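Putative mandelate racemase (PDB 2OX4) binds magnesium and is probably a lyase, perhaps a dehydratase, of the mandelate racemase branch of the enolase superfamily. Local coordinates at residues P23-V28 with L37-I42; T321-A326 with Q377-K382; K121-L126 with P336-H341; A327-E332 with G365-P370; K139-K144 with T347-Y352. All coordinates share one frame; numbering follows the deposited sequence. Where two conformers were deposited one is given.

Contact 1: residues P23-V28 with L37-I42; sequences PILVKV and LGEAGI
This is an antiparallel strand pairing in a buried beta hairpin of the N-terminal domain. Residues 24-28 and 37-40 run in opposite directions, their axes 4.6 Å apart at the closest. Val26 and Gly38 form a hydrogen-bonded pair. Gly38 N gives to Val26 O at 2.9 Å, in the carbonyl plane. Val26 N gives to Gly38 O at 2.9 Å, but from well above that carbonyl's plane. Further on, Ala40 N reaches Ile24 O at 3.0 Å. Within this chain strand 35-40 is an outermost strand of the antiparallel sheet of the enolase-type capping domain, and strand 5-13 pairs with the other side of strand 24-30. Leu25 and Glu39 lie side by side, and Leu25 CD2 touches Glu39 OE1 at 3.5 Å. Glu39 is extended, with CG anti to the backbone N. Its OE1 has hydrogen bonds from outside the hairpin, with Thr321 and Ala324. Its OE2 accepts from a water that also donates to Ala40 O and accepts from Ile24 N. On the Val26 face, Ile24 CD1 reaches Ile42 O at 3.3 Å. That face packs on helices 48-62 and 89-110.

Contact 2: residues T321-A326 with Q377-K382; sequences TGVAEA and QDITEK
Gln377 carries most of this contact, with Val323 second. Gln377 belongs to the long loop between strands 366-367 and 387-393, and it lies against the first turn of helix 322-333. Its CG stands anti to the backbone N (chi1 -170°). The chain then bends at chi2 (55°), so the methylenes lie against the helix and the amide folds back along the Gly322 carbonyl. Gln377 CG comes within 3.4 Å of Gly322 O. Gln377 NE2 gives Gly322 O a weak hydrogen bond at 3.3 Å. Gly322 O also accepts from Ala326 N in the regular helical bond, so two donors meet on it. The stronger partner of NE2 is His358 O. The other end of the amide is held locally: Gln377 OE1 accepts from Asp378 N at 3.0 Å, in the carbonyl plane and on a lone pair. Bonds at both ends should therefore fix the rotation of the amide.

Val323 crosses the Gln377 chain obliquely. Val323 CG2 meets Gln377 CG at 4.0 Å and also touches the branch methyl CG2 of Ile379, at 4.2 Å. Ala326 comes one turn further along, and its CB meets Gln377 CB at 3.8 Å. Leu25 and Glu39 of the N-terminal domain touch the same valine.

Thr321 makes no contact with the loop, but its OG1 accepts from Val323 N at 3.0 Å and also hydrogen-bonds Glu39 OE1. This is an N-cap, a threonine capping the first turn of a helix in the enolase-type barrel domain, where that domain meets the N-terminal domain.

Contact 3: residues K121-L126 with P336-H341; sequences KNREDL and PNFCIH
The Arg123 guanidinium has an atom over each face, both toward the rim. Phe338 CB lies 3.3 Å above its plane on one face, and CB of the preceding Asn122 lies over the opposite face. Pro336 CA sits at the edge, in the plane. Pro336 O is also near the edge, 3.1 Å from Arg123 NH2, but the angle is too poor for a hydrogen bond. NH2 bonds instead to Ile335 O. CG of Arg123 stands in the crowded position between the backbone N and the carbonyl carbon (chi1 55°), and the chain bends at chi3. This carries the guanidinium obliquely across Phe338, with the two planes 37° apart.

The Phe338 ring has Leu126 over one face and the backbone N of Ile340 over the other, both toward the rim. Leu126 CD2 makes a CH-pi contact, 4.0 Å from the Phe338 ring centroid and 19° off the normal. Asn122 OD1 touches Pro336 CA at 3.5 Å, while Asn122 ND2 bonds to Ile333 O. Glu71 and Glu75 of a neighbouring subunit pack on Asn122 and Pro336.

Both loops lead into adjacent parallel strands, 126-131 and 341-344. The contact thus joins their entry loops at the N-terminal end of the beta/alpha barrel, where the last strand of the barrel meets the first.

Contact 4: residues A327-E332 with G365-P370; sequences ASLHAE and GRYKVP
Tyr367 OH is the best-held polar atom, with two partners outside the two segments: a hydrogen bond with Tyr360 O and a probable one with Glu325 OE1. His330 has one bond at each ring nitrogen. ND1 pairs with Tyr115 N and NE2 with Ile375 O. This is consistent with a neutral imidazole carrying its proton on NE2. The two bonds should hold the ring's rotation. Val369 then lies over one face: its CG2, anti to the backbone N, sits 3.6 Å from the His330 ring centroid and 15° off the normal. This is a CH-pi contact. Pro370 O approaches obliquely, 3.5 Å from His330 CE1.

Leu329 has the most surface buried here. Its CG stands anti to the carbonyl carbon (chi1 -59°), and its two methyls part. Leu329 CD2 lies over the face of Tyr367, 4.0 Å from the ring centroid. Leu329 CD1 reaches Pro370 CD at 3.8 Å. Leucine and tyrosine cross at about a right angle. His341 and His343 meet the tyrosine edge-to-face.

Strand 366-367 pairs antiparallel with strand 126-131. Helix 322-333 is one of the outer helices of the enolase-type beta/alpha barrel, and the chain that follows strand 366-367 packs across it.

Contact 5: residues K139-K144 with T347-Y352; sequences KERKSK and TLLPEY
The tight part is a leucine set against the backbone of the 139-141 loop. CG of Leu349 stands anti to the carbonyl carbon (chi1 -39°), which sends CD2 toward the loop. Leu349 CD2 touches Lys139 O at 3.5 Å and comes 3.9 Å from Arg141 N. Leu349 CD2 also approaches Arg141 CB at 4.2 Å. Beside it, Lys139 CB presses on Leu348 O at 3.3 Å. The two polar backbone atoms next to the methyl are satisfied from a third element: Gln18 gives NE2 to Lys139 O, and its OE1 takes Arg141 N. One amide side chain thus bridges the loop beside the leucine.

The outer part is loose. The backbone and CB of Lys139 are packed, but the chain beyond bends at chi3 and chi4 on the solvent side. Pro350 is exposed, and its CD comes no nearer than 4.2 Å to Lys139 O. Glu140 is poorly ordered and its side chain stays away from the other segment. Arg141 is extended and makes a cation-pi contact with Phe135. Its side chain lies about 11 Å from the bound magnesium and is not a ligand of it.

Leu349 is the N-cap residue of the short helix 350-353, which follows strand 341-344. The 139-144 loop comes after strand 126-131 and leads to helix 147-159. The contact joins the loops that follow these two neighbouring parallel strands.

Contact 1 lies in the N-terminal domain and comes first along the chain. The other four join parts of the barrel domain or the chain leading into it. Contacts 1 and 2 have centres about 9 Å apart and touch through Glu39, which bonds to Thr321 and Ala324, so the domain interface runs between them. Contacts 2 and 4 share helix 322-333, and contact 4 is nested inside the loop closed by contact 2. Contacts 3 and 4 touch, with centres about 8 Å apart, and cross along the chain. Contacts 3 and 5 have centres about 27 Å apart. They lie at opposite ends of strands 126-131 and 341-344, where the barrel closes.

Contact 1: residues P23-V28 with L37-I42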
# COMPACT_ATOMS: atom_id res chain seq x y z
N PRO C 23 44.80 2.86 6.11
CA PRO C 23 44.22 1.51 6.16
C PRO C 23 44.28 0.83 7.53
O PRO C 23 45.14 1.16 8.36
CB PRO C 23 45.04 0.70 5.16
CG PRO C 23 45.84 1.69 4.39
CD PRO C 23 45.91 2.96 5.15
N ILE C 24 43.36 -0.10 7.76
CA ILE C 24 43.27 -0.81 9.02
C ILE C 24 43.27 -2.31 8.71
O ILE C 24 42.35 -2.82 8.05
CB ILE C 24 41.99 -0.44 9.85
CG1 ILE C 24 41.76 1.08 9.90
CG2 ILE C 24 42.12 -1.00 11.27
CD1 ILE C 24 40.74 1.58 8.88
N LEU C 25 44.31 -2.99 9.19
CA LEU C 25 44.49 -4.41 8.92
C LEU C 25 44.51 -5.20 10.22
O LEU C 25 44.91 -4.68 11.26
CB LEU C 25 45.78 -4.65 8.13
CG LEU C 25 45.75 -4.06 6.72
CD1 LEU C 25 47.13 -3.83 6.16
CD2 LEU C 25 44.95 -4.96 5.80
N VAL C 26 44.06 -6.45 10.14
CA VAL C 26 44.03 -7.36 11.28
C VAL C 26 44.69 -8.67 10.90
O VAL C 26 44.42 -9.23 9.83
CB VAL C 26 42.58 -7.60 11.85
CG1 VAL C 26 41.70 -8.39 10.87
CG2 VAL C 26 42.64 -8.30 13.21
N LYS C 27 45.57 -9.14 11.78
CA LYS C 27 46.20 -10.44 11.63
C LYS C 27 45.81 -11.36 12.79
O LYS C 27 46.06 -11.04 13.97
CB LYS C 27 47.74 -10.29 11.52
CG LYS C 27 48.50 -11.62 11.38
CD LYS C 27 50.03 -11.40 11.27
CE LYS C 27 50.78 -12.71 11.30
NZ LYS C 27 52.24 -12.48 11.03
N VAL C 28 45.18 -12.46 12.43
CA VAL C 28 44.65 -13.42 13.42
C VAL C 28 45.47 -14.70 13.38
O VAL C 28 45.47 -15.40 12.37
CB VAL C 28 43.18 -13.77 13.08
CG1 VAL C 28 42.60 -14.80 14.07
CG2 VAL C 28 42.33 -12.50 13.06
N LEU C 37 44.70 -12.85 7.41
CA LEU C 37 44.66 -11.39 7.32
C LEU C 37 43.27 -10.92 6.90
O LEU C 37 42.63 -11.54 6.04
CB LEU C 37 45.69 -10.89 6.29
CG LEU C 37 47.07 -10.47 6.82
CD1 LEU C 37 46.98 -9.19 7.68
CD2 LEU C 37 47.76 -11.59 7.58
N GLY C 38 42.85 -9.83 7.51
CA GLY C 38 41.62 -9.14 7.13
C GLY C 38 41.82 -7.64 7.13
O GLY C 38 42.87 -7.13 7.55
N GLU C 39 40.81 -6.93 6.65
CA GLU C 39 40.91 -5.49 6.47
C GLU C 39 39.55 -4.87 6.77
O GLU C 39 38.53 -5.39 6.33
CB GLU C 39 41.35 -5.16 5.03
CG GLU C 39 41.43 -3.66 4.76
CD GLU C 39 42.31 -3.27 3.57
OE1 GLU C 39 43.00 -4.13 2.99
OE2 GLU C 39 42.28 -2.07 3.22
N ALA C 40 39.55 -3.78 7.54
CA ALA C 40 38.33 -3.00 7.80
C ALA C 40 38.21 -1.89 6.76
O ALA C 40 39.18 -1.16 6.51
CB ALA C 40 38.36 -2.41 9.22
N GLY C 41 37.04 -1.76 6.16
CA GLY C 41 36.90 -0.87 4.99
C GLY C 41 36.72 0.62 5.28
O GLY C 41 35.90 1.27 4.61
N ILE C 42 37.45 1.15 6.26
CA ILE C 42 37.36 2.57 6.63
C ILE C 42 38.73 3.23 6.42
O ILE C 42 39.19 4.04 7.24
CB ILE C 42 36.87 2.76 8.11
CG1 ILE C 42 35.72 1.81 8.44
CG2 ILE C 42 36.42 4.20 8.37
CD1 ILE C 42 35.05 2.08 9.78
O HOH W 1 41.66 -0.47 5.53

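Contact 2: residues T321-A326 with Q377-K382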
# COMPACT_ATOMS: atom_id res chain seq x y z
N THR C 321 43.81 -1.68 0.72
CA THR C 321 45.07 -2.36 0.41
C THR C 321 44.85 -3.60 -0.43
O THR C 321 43.71 -3.96 -0.79
CB THR C 321 45.84 -2.80 1.69
OG1 THR C 321 45.29 -4.02 2.20
CG2 THR C 321 45.85 -1.73 2.76
N GLY C 322 45.97 -4.27 -0.73
CA GLY C 322 45.96 -5.55 -1.45
C GLY C 322 45.28 -6.70 -0.70
O GLY C 322 44.91 -7.69 -1.33
N VAL C 323 45.14 -6.57 0.62
CA VAL C 323 44.33 -7.52 1.39
C VAL C 323 42.87 -7.43 0.95
O VAL C 323 42.29 -8.42 0.52
CB VAL C 323 44.48 -7.33 2.93
CG1 VAL C 323 43.51 -8.25 3.70
CG2 VAL C 323 45.93 -7.63 3.36
N ALA C 324 42.29 -6.23 1.04
CA ALA C 324 40.94 -5.97 0.52
C ALA C 324 40.78 -6.40 -0.94
O ALA C 324 39.78 -7.04 -1.30
CB ALA C 324 40.58 -4.49 0.68
N GLU C 325 41.74 -6.06 -1.79
CA GLU C 325 41.56 -6.37 -3.21
C GLU C 325 41.59 -7.87 -3.50
O GLU C 325 40.69 -8.37 -4.21
CB GLU C 325 42.49 -5.58 -4.14
CG GLU C 325 42.03 -5.73 -5.62
CD GLU C 325 42.25 -4.49 -6.50
OE1 GLU C 325 43.32 -3.86 -6.38
OE2 GLU C 325 41.35 -4.17 -7.33
N ALA C 326 42.58 -8.57 -2.95
CA ALA C 326 42.66 -10.02 -3.12
C ALA C 326 41.39 -10.70 -2.61
O ALA C 326 40.84 -11.57 -3.28
CB ALA C 326 43.88 -10.58 -2.39
N GLN C 377 47.16 -13.43 -0.07
CA GLN C 377 47.77 -12.15 0.22
C GLN C 377 48.38 -12.19 1.60
O GLN C 377 47.92 -12.96 2.45
CB GLN C 377 46.74 -11.02 0.10
CG GLN C 377 47.31 -9.59 0.14
CD GLN C 377 48.38 -9.36 -0.91
OE1 GLN C 377 49.54 -9.74 -0.72
NE2 GLN C 377 48.00 -8.73 -2.02
N ASP C 378 49.40 -11.37 1.83
CA ASP C 378 49.95 -11.18 3.17
C ASP C 378 50.42 -9.73 3.30
O ASP C 378 50.65 -9.04 2.31
CB ASP C 378 51.12 -12.15 3.38
CG ASP C 378 51.35 -12.51 4.85
OD1 ASP C 378 50.83 -11.83 5.78
OD2 ASP C 378 52.09 -13.48 5.08
N ILE C 379 50.55 -9.26 4.53
CA ILE C 379 51.17 -7.97 4.78
C ILE C 379 52.69 -8.14 4.81
O ILE C 379 53.20 -9.24 5.00
CB ILE C 379 50.68 -7.35 6.09
CG1 ILE C 379 50.81 -8.36 7.25
CG2 ILE C 379 49.23 -6.87 5.91
CD1 ILE C 379 50.71 -7.75 8.64
N THR C 380 53.39 -7.03 4.60
CA THR C 380 54.85 -6.99 4.69
C THR C 380 55.30 -6.76 6.13
O THR C 380 54.54 -6.26 6.97
CB THR C 380 55.40 -5.87 3.79
OG1 THR C 380 54.83 -4.61 4.17
CG2 THR C 380 55.05 -6.16 2.32
N GLU C 381 56.55 -7.12 6.44
CA GLU C 381 57.08 -6.93 7.79
C GLU C 381 57.16 -5.46 8.18
O GLU C 381 57.14 -5.13 9.37
CB GLU C 381 58.46 -7.58 7.96
CG GLU C 381 58.46 -9.11 7.87
CD GLU C 381 57.92 -9.76 9.12
OE1 GLU C 381 56.88 -10.45 9.03
OE2 GLU C 381 58.53 -9.59 10.20
N LYS C 382 57.26 -4.58 7.18
CA LYS C 382 57.34 -3.14 7.39
C LYS C 382 56.15 -2.59 8.18
O LYS C 382 56.27 -1.58 8.89
CB LYS C 382 57.42 -2.41 6.05
CG LYS C 382 58.34 -1.19 6.06
CD LYS C 382 57.92 -0.15 5.02
CE LYS C 382 57.61 -0.78 3.67
NZ LYS C 382 58.83 -1.29 2.97

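Contact 3: residues K121-L126 with P336-H341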
# COMPACT_ATOMS: atom_id res chain seq x y z
N LYS C 121 34.12 -21.34 -8.83
CA LYS C 121 34.17 -20.27 -9.84
C LYS C 121 32.87 -20.23 -10.64
O LYS C 121 32.32 -21.29 -10.96
CB LYS C 121 35.31 -20.55 -10.84
CG LYS C 121 36.66 -20.08 -10.39
CD LYS C 121 37.69 -20.20 -11.51
CE LYS C 121 39.07 -19.92 -10.97
NZ LYS C 121 40.00 -21.01 -11.33
N ASN C 122 32.43 -19.03 -11.02
CA ASN C 122 31.29 -18.87 -11.90
C ASN C 122 31.72 -18.37 -13.28
O ASN C 122 30.89 -18.24 -14.19
CB ASN C 122 30.28 -17.89 -11.30
CG ASN C 122 29.49 -18.51 -10.19
OD1 ASN C 122 28.35 -18.91 -10.38
ND2 ASN C 122 30.11 -18.62 -9.02
N ARG C 123 33.01 -18.08 -13.41
CA ARG C 123 33.59 -17.54 -14.64
C ARG C 123 35.10 -17.68 -14.52
O ARG C 123 35.63 -17.86 -13.41
CB ARG C 123 33.20 -16.07 -14.81
CG ARG C 123 33.57 -15.16 -13.63
CD ARG C 123 32.78 -13.83 -13.67
NE ARG C 123 31.34 -14.07 -13.50
CZ ARG C 123 30.75 -14.31 -12.34
NH1 ARG C 123 31.46 -14.31 -11.21
NH2 ARG C 123 29.44 -14.53 -12.30
N GLU C 124 35.80 -17.60 -15.64
CA GLU C 124 37.25 -17.84 -15.64
C GLU C 124 38.06 -16.59 -15.29
O GLU C 124 39.19 -16.70 -14.81
CB GLU C 124 37.71 -18.41 -16.99
CG GLU C 124 37.28 -19.88 -17.21
CD GLU C 124 37.63 -20.80 -16.03
OE1 GLU C 124 38.81 -20.88 -15.63
OE2 GLU C 124 36.71 -21.46 -15.50
N ASP C 125 37.48 -15.41 -15.55
CA ASP C 125 38.11 -14.15 -15.15
C ASP C 125 37.03 -13.08 -14.93
O ASP C 125 35.84 -13.35 -15.12
CB ASP C 125 39.20 -13.70 -16.15
CG ASP C 125 38.63 -13.22 -17.49
OD1 ASP C 125 39.39 -12.62 -18.28
OD2 ASP C 125 37.43 -13.44 -17.78
N LEU C 126 37.45 -11.88 -14.55
CA LEU C 126 36.52 -10.81 -14.17
C LEU C 126 36.80 -9.56 -14.99
O LEU C 126 37.93 -9.09 -15.04
CB LEU C 126 36.68 -10.47 -12.68
CG LEU C 126 36.62 -11.57 -11.62
CD1 LEU C 126 37.01 -10.98 -10.27
CD2 LEU C 126 35.25 -12.19 -11.52
N PRO C 336 27.10 -15.94 -8.92
CA PRO C 336 26.58 -15.92 -10.29
C PRO C 336 26.22 -14.52 -10.81
O PRO C 336 26.33 -14.28 -12.02
CB PRO C 336 25.34 -16.82 -10.22
CG PRO C 336 24.88 -16.71 -8.80
CD PRO C 336 26.15 -16.57 -7.98
N ASN C 337 25.82 -13.62 -9.92
CA ASN C 337 25.31 -12.31 -10.31
C ASN C 337 26.36 -11.20 -10.22
O ASN C 337 26.13 -10.14 -9.66
CB ASN C 337 23.99 -11.93 -9.56
CG ASN C 337 24.12 -11.97 -8.02
OD1 ASN C 337 24.90 -12.75 -7.47
ND2 ASN C 337 23.34 -11.12 -7.33
N PHE C 338 27.54 -11.45 -10.77
CA PHE C 338 28.62 -10.48 -10.79
C PHE C 338 28.47 -9.52 -11.98
O PHE C 338 28.17 -9.96 -13.08
CB PHE C 338 29.97 -11.23 -10.88
CG PHE C 338 31.16 -10.36 -11.22
CD1 PHE C 338 31.72 -9.53 -10.26
CD2 PHE C 338 31.72 -10.41 -12.49
CE1 PHE C 338 32.84 -8.73 -10.57
CE2 PHE C 338 32.83 -9.62 -12.81
CZ PHE C 338 33.39 -8.79 -11.85
N CYS C 339 28.68 -8.22 -11.75
CA CYS C 339 28.61 -7.21 -12.81
C CYS C 339 30.01 -6.90 -13.38
O CYS C 339 30.30 -7.15 -14.56
CB CYS C 339 27.97 -5.92 -12.27
SG CYS C 339 27.93 -4.59 -13.49
N ILE C 340 30.88 -6.36 -12.53
CA ILE C 340 32.17 -5.78 -12.96
C ILE C 340 33.01 -5.54 -11.70
O ILE C 340 32.46 -5.44 -10.59
CB ILE C 340 31.97 -4.48 -13.80
CG1 ILE C 340 33.25 -4.10 -14.55
CG2 ILE C 340 31.39 -3.33 -12.94
CD1 ILE C 340 33.05 -2.99 -15.57
N HIS C 341 34.33 -5.49 -11.86
CA HIS C 341 35.23 -5.27 -10.72
C HIS C 341 35.83 -3.86 -10.73
O HIS C 341 36.29 -3.38 -11.77
CB HIS C 341 36.34 -6.33 -10.69
CG HIS C 341 37.32 -6.14 -9.57
ND1 HIS C 341 37.18 -6.74 -8.35
CD2 HIS C 341 38.44 -5.37 -9.49
CE1 HIS C 341 38.16 -6.37 -7.55
NE2 HIS C 341 38.95 -5.54 -8.22

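Contact 4: residues A327-E332 with G365-P370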
# COMPACT_ATOMS: atom_id res chain seq x y z
N ALA C 327 40.92 -10.29 -1.43
CA ALA C 327 39.72 -10.88 -0.84
C ALA C 327 38.53 -10.70 -1.78
O ALA C 327 37.77 -11.64 -2.02
CB ALA C 327 39.43 -10.27 0.52
N SER C 328 38.39 -9.49 -2.35
CA SER C 328 37.25 -9.18 -3.22
C SER C 328 37.16 -10.08 -4.46
O SER C 328 36.07 -10.38 -4.93
CB SER C 328 37.25 -7.71 -3.62
OG SER C 328 38.29 -7.42 -4.55
N LEU C 329 38.30 -10.50 -4.98
CA LEU C 329 38.31 -11.34 -6.18
C LEU C 329 37.71 -12.72 -5.90
O LEU C 329 37.03 -13.29 -6.74
CB LEU C 329 39.76 -11.47 -6.70
CG LEU C 329 40.41 -10.13 -7.06
CD1 LEU C 329 41.90 -10.32 -7.33
CD2 LEU C 329 39.72 -9.47 -8.24
N HIS C 330 37.99 -13.25 -4.71
CA HIS C 330 37.40 -14.52 -4.28
C HIS C 330 35.88 -14.41 -4.15
O HIS C 330 35.16 -15.26 -4.67
CB HIS C 330 38.01 -14.98 -2.97
CG HIS C 330 39.45 -15.38 -3.09
ND1 HIS C 330 39.84 -16.64 -3.47
CD2 HIS C 330 40.58 -14.67 -2.90
CE1 HIS C 330 41.16 -16.70 -3.49
NE2 HIS C 330 41.64 -15.51 -3.15
N ALA C 331 35.42 -13.36 -3.48
CA ALA C 331 33.98 -13.14 -3.26
C ALA C 331 33.25 -13.02 -4.60
O ALA C 331 32.22 -13.66 -4.82
CB ALA C 331 33.76 -11.87 -2.41
N GLU C 332 33.82 -12.24 -5.51
CA GLU C 332 33.18 -11.97 -6.80
C GLU C 332 33.18 -13.14 -7.76
O GLU C 332 32.19 -13.35 -8.48
CB GLU C 332 33.83 -10.77 -7.46
CG GLU C 332 33.50 -9.45 -6.77
CD GLU C 332 34.25 -8.28 -7.38
OE1 GLU C 332 35.43 -8.45 -7.76
OE2 GLU C 332 33.66 -7.19 -7.48
N GLY C 365 42.74 -5.29 -18.82
CA GLY C 365 41.41 -4.99 -18.26
C GLY C 365 40.68 -6.17 -17.64
O GLY C 365 39.47 -6.09 -17.37
N ARG C 366 41.39 -7.27 -17.41
CA ARG C 366 40.81 -8.49 -16.83
C ARG C 366 41.53 -8.87 -15.53
O ARG C 366 42.75 -8.77 -15.44
CB ARG C 366 40.93 -9.68 -17.81
CG ARG C 366 40.43 -9.45 -19.23
CD ARG C 366 38.96 -9.02 -19.28
NE ARG C 366 38.03 -10.11 -18.99
CZ ARG C 366 36.71 -10.02 -19.14
NH1 ARG C 366 35.93 -11.05 -18.85
NH2 ARG C 366 36.17 -8.89 -19.59
N TYR C 367 40.77 -9.34 -14.54
CA TYR C 367 41.35 -9.92 -13.33
C TYR C 367 41.17 -11.44 -13.25
O TYR C 367 40.10 -11.95 -13.57
CB TYR C 367 40.70 -9.30 -12.08
CG TYR C 367 41.58 -8.38 -11.25
CD1 TYR C 367 41.07 -7.17 -10.79
CD2 TYR C 367 42.89 -8.71 -10.91
CE1 TYR C 367 41.83 -6.31 -10.01
CE2 TYR C 367 43.67 -7.85 -10.13
CZ TYR C 367 43.13 -6.66 -9.69
OH TYR C 367 43.86 -5.78 -8.91
N LYS C 368 42.20 -12.14 -12.80
CA LYS C 368 42.04 -13.53 -12.36
C LYS C 368 42.09 -13.62 -10.84
O LYS C 368 42.82 -12.87 -10.19
CB LYS C 368 43.13 -14.41 -12.99
CG LYS C 368 42.83 -14.83 -14.43
CD LYS C 368 44.02 -15.53 -15.05
CE LYS C 368 43.82 -15.71 -16.55
NZ LYS C 368 42.72 -16.67 -16.86
N VAL C 369 41.33 -14.54 -10.26
CA VAL C 369 41.37 -14.75 -8.81
C VAL C 369 42.72 -15.37 -8.41
O VAL C 369 43.26 -16.20 -9.16
CB VAL C 369 40.18 -15.63 -8.33
CG1 VAL C 369 40.34 -17.08 -8.79
CG2 VAL C 369 40.00 -15.53 -6.81
N PRO C 370 43.30 -14.96 -7.26
CA PRO C 370 44.47 -15.70 -6.77
C PRO C 370 44.18 -17.20 -6.58
O PRO C 370 43.05 -17.59 -6.26
CB PRO C 370 44.78 -15.03 -5.43
CG PRO C 370 44.22 -13.64 -5.57
CD PRO C 370 42.97 -13.81 -6.39

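Contact 5: residues K139-K144 with T347-Y352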
# COMPACT_ATOMS: atom_id res chain seq x y z
N LYS C 139 49.89 6.91 -10.96
CA LYS C 139 50.78 6.83 -9.79
C LYS C 139 51.18 8.14 -9.10
O LYS C 139 51.80 8.12 -8.03
CB LYS C 139 51.98 5.91 -10.04
CG LYS C 139 53.22 6.57 -10.60
CD LYS C 139 54.40 5.62 -10.50
CE LYS C 139 54.22 4.42 -11.42
NZ LYS C 139 54.60 3.13 -10.76
N GLU C 140 50.80 9.27 -9.69
CA GLU C 140 50.61 10.49 -8.92
C GLU C 140 49.13 10.86 -8.80
O GLU C 140 48.44 11.07 -9.80
CB GLU C 140 51.45 11.66 -9.45
CG GLU C 140 51.45 11.81 -10.97
CD GLU C 140 51.70 13.24 -11.41
OE1 GLU C 140 52.87 13.58 -11.69
OE2 GLU C 140 50.72 14.03 -11.47
N ARG C 141 48.66 10.91 -7.56
CA ARG C 141 47.30 11.35 -7.27
C ARG C 141 47.21 12.87 -7.36
O ARG C 141 47.88 13.59 -6.60
CB ARG C 141 46.88 10.87 -5.88
CG ARG C 141 45.42 11.11 -5.54
CD ARG C 141 45.11 10.43 -4.23
NE ARG C 141 43.82 10.84 -3.68
CZ ARG C 141 42.77 10.03 -3.55
NH1 ARG C 141 42.84 8.76 -3.94
NH2 ARG C 141 41.64 10.51 -3.04
N LYS C 142 46.39 13.35 -8.29
CA LYS C 142 46.18 14.78 -8.49
C LYS C 142 44.82 15.02 -9.10
O LYS C 142 44.48 14.45 -10.14
CB LYS C 142 47.27 15.37 -9.40
CG LYS C 142 47.47 16.87 -9.19
CD LYS C 142 48.33 17.48 -10.28
CE LYS C 142 48.38 18.99 -10.16
NZ LYS C 142 48.96 19.62 -11.38
N SER C 143 44.02 15.87 -8.45
CA SER C 143 42.66 16.14 -8.91
C SER C 143 42.63 16.90 -10.22
O SER C 143 43.45 17.80 -10.46
CB SER C 143 41.85 16.86 -7.82
OG SER C 143 42.52 18.03 -7.38
N LYS C 144 41.68 16.55 -11.09
CA LYS C 144 41.57 17.16 -12.42
C LYS C 144 40.44 18.19 -12.52
O LYS C 144 39.35 17.99 -11.99
CB LYS C 144 41.37 16.11 -13.51
CG LYS C 144 42.34 14.93 -13.48
CD LYS C 144 43.77 15.37 -13.78
CE LYS C 144 44.74 14.21 -13.59
NZ LYS C 144 45.97 14.63 -12.87
N THR C 347 45.62 2.01 -5.74
CA THR C 347 46.45 0.80 -5.75
C THR C 347 47.67 0.97 -6.65
O THR C 347 48.61 0.17 -6.59
CB THR C 347 45.66 -0.45 -6.23
OG1 THR C 347 45.42 -0.37 -7.64
CG2 THR C 347 44.33 -0.57 -5.50
N LEU C 348 47.64 2.01 -7.47
CA LEU C 348 48.76 2.36 -8.34
C LEU C 348 49.86 3.19 -7.66
O LEU C 348 50.93 3.40 -8.23
CB LEU C 348 48.25 3.05 -9.62
CG LEU C 348 47.04 2.38 -10.31
CD1 LEU C 348 46.32 3.32 -11.26
CD2 LEU C 348 47.41 1.07 -11.01
N LEU C 349 49.60 3.65 -6.44
CA LEU C 349 50.56 4.48 -5.70
C LEU C 349 51.50 3.61 -4.87
O LEU C 349 51.07 2.59 -4.33
CB LEU C 349 49.82 5.49 -4.81
CG LEU C 349 48.55 6.18 -5.34
CD1 LEU C 349 47.83 6.88 -4.20
CD2 LEU C 349 48.85 7.16 -6.47
N PRO C 350 52.79 4.00 -4.77
CA PRO C 350 53.79 3.29 -3.94
C PRO C 350 53.46 3.16 -2.44
O PRO C 350 53.91 2.21 -1.79
CB PRO C 350 55.06 4.13 -4.13
CG PRO C 350 54.86 4.84 -5.44
CD PRO C 350 53.39 5.15 -5.48
N GLU C 351 52.70 4.11 -1.89
CA GLU C 351 52.29 4.04 -0.47
C GLU C 351 51.35 2.85 -0.20
O GLU C 351 51.28 2.35 0.92
CB GLU C 351 51.60 5.33 -0.04
CG GLU C 351 50.36 5.72 -0.87
CD GLU C 351 50.10 7.20 -0.81
OE1 GLU C 351 48.93 7.61 -0.68
OE2 GLU C 351 51.09 7.96 -0.88
N TYR C 352 50.63 2.43 -1.23
CA TYR C 352 49.79 1.24 -1.14
C TYR C 352 50.53 -0.04 -1.52
O TYR C 352 50.41 -1.06 -0.84
CB TYR C 352 48.47 1.43 -1.89
CG TYR C 352 47.39 2.03 -1.00
CD1 TYR C 352 47.09 3.40 -1.04
CD2 TYR C 352 46.69 1.23 -0.10
CE1 TYR C 352 46.10 3.94 -0.19
CE2 TYR C 352 45.71 1.75 0.73
CZ TYR C 352 45.42 3.10 0.69
OH TYR C 352 44.44 3.60 1.53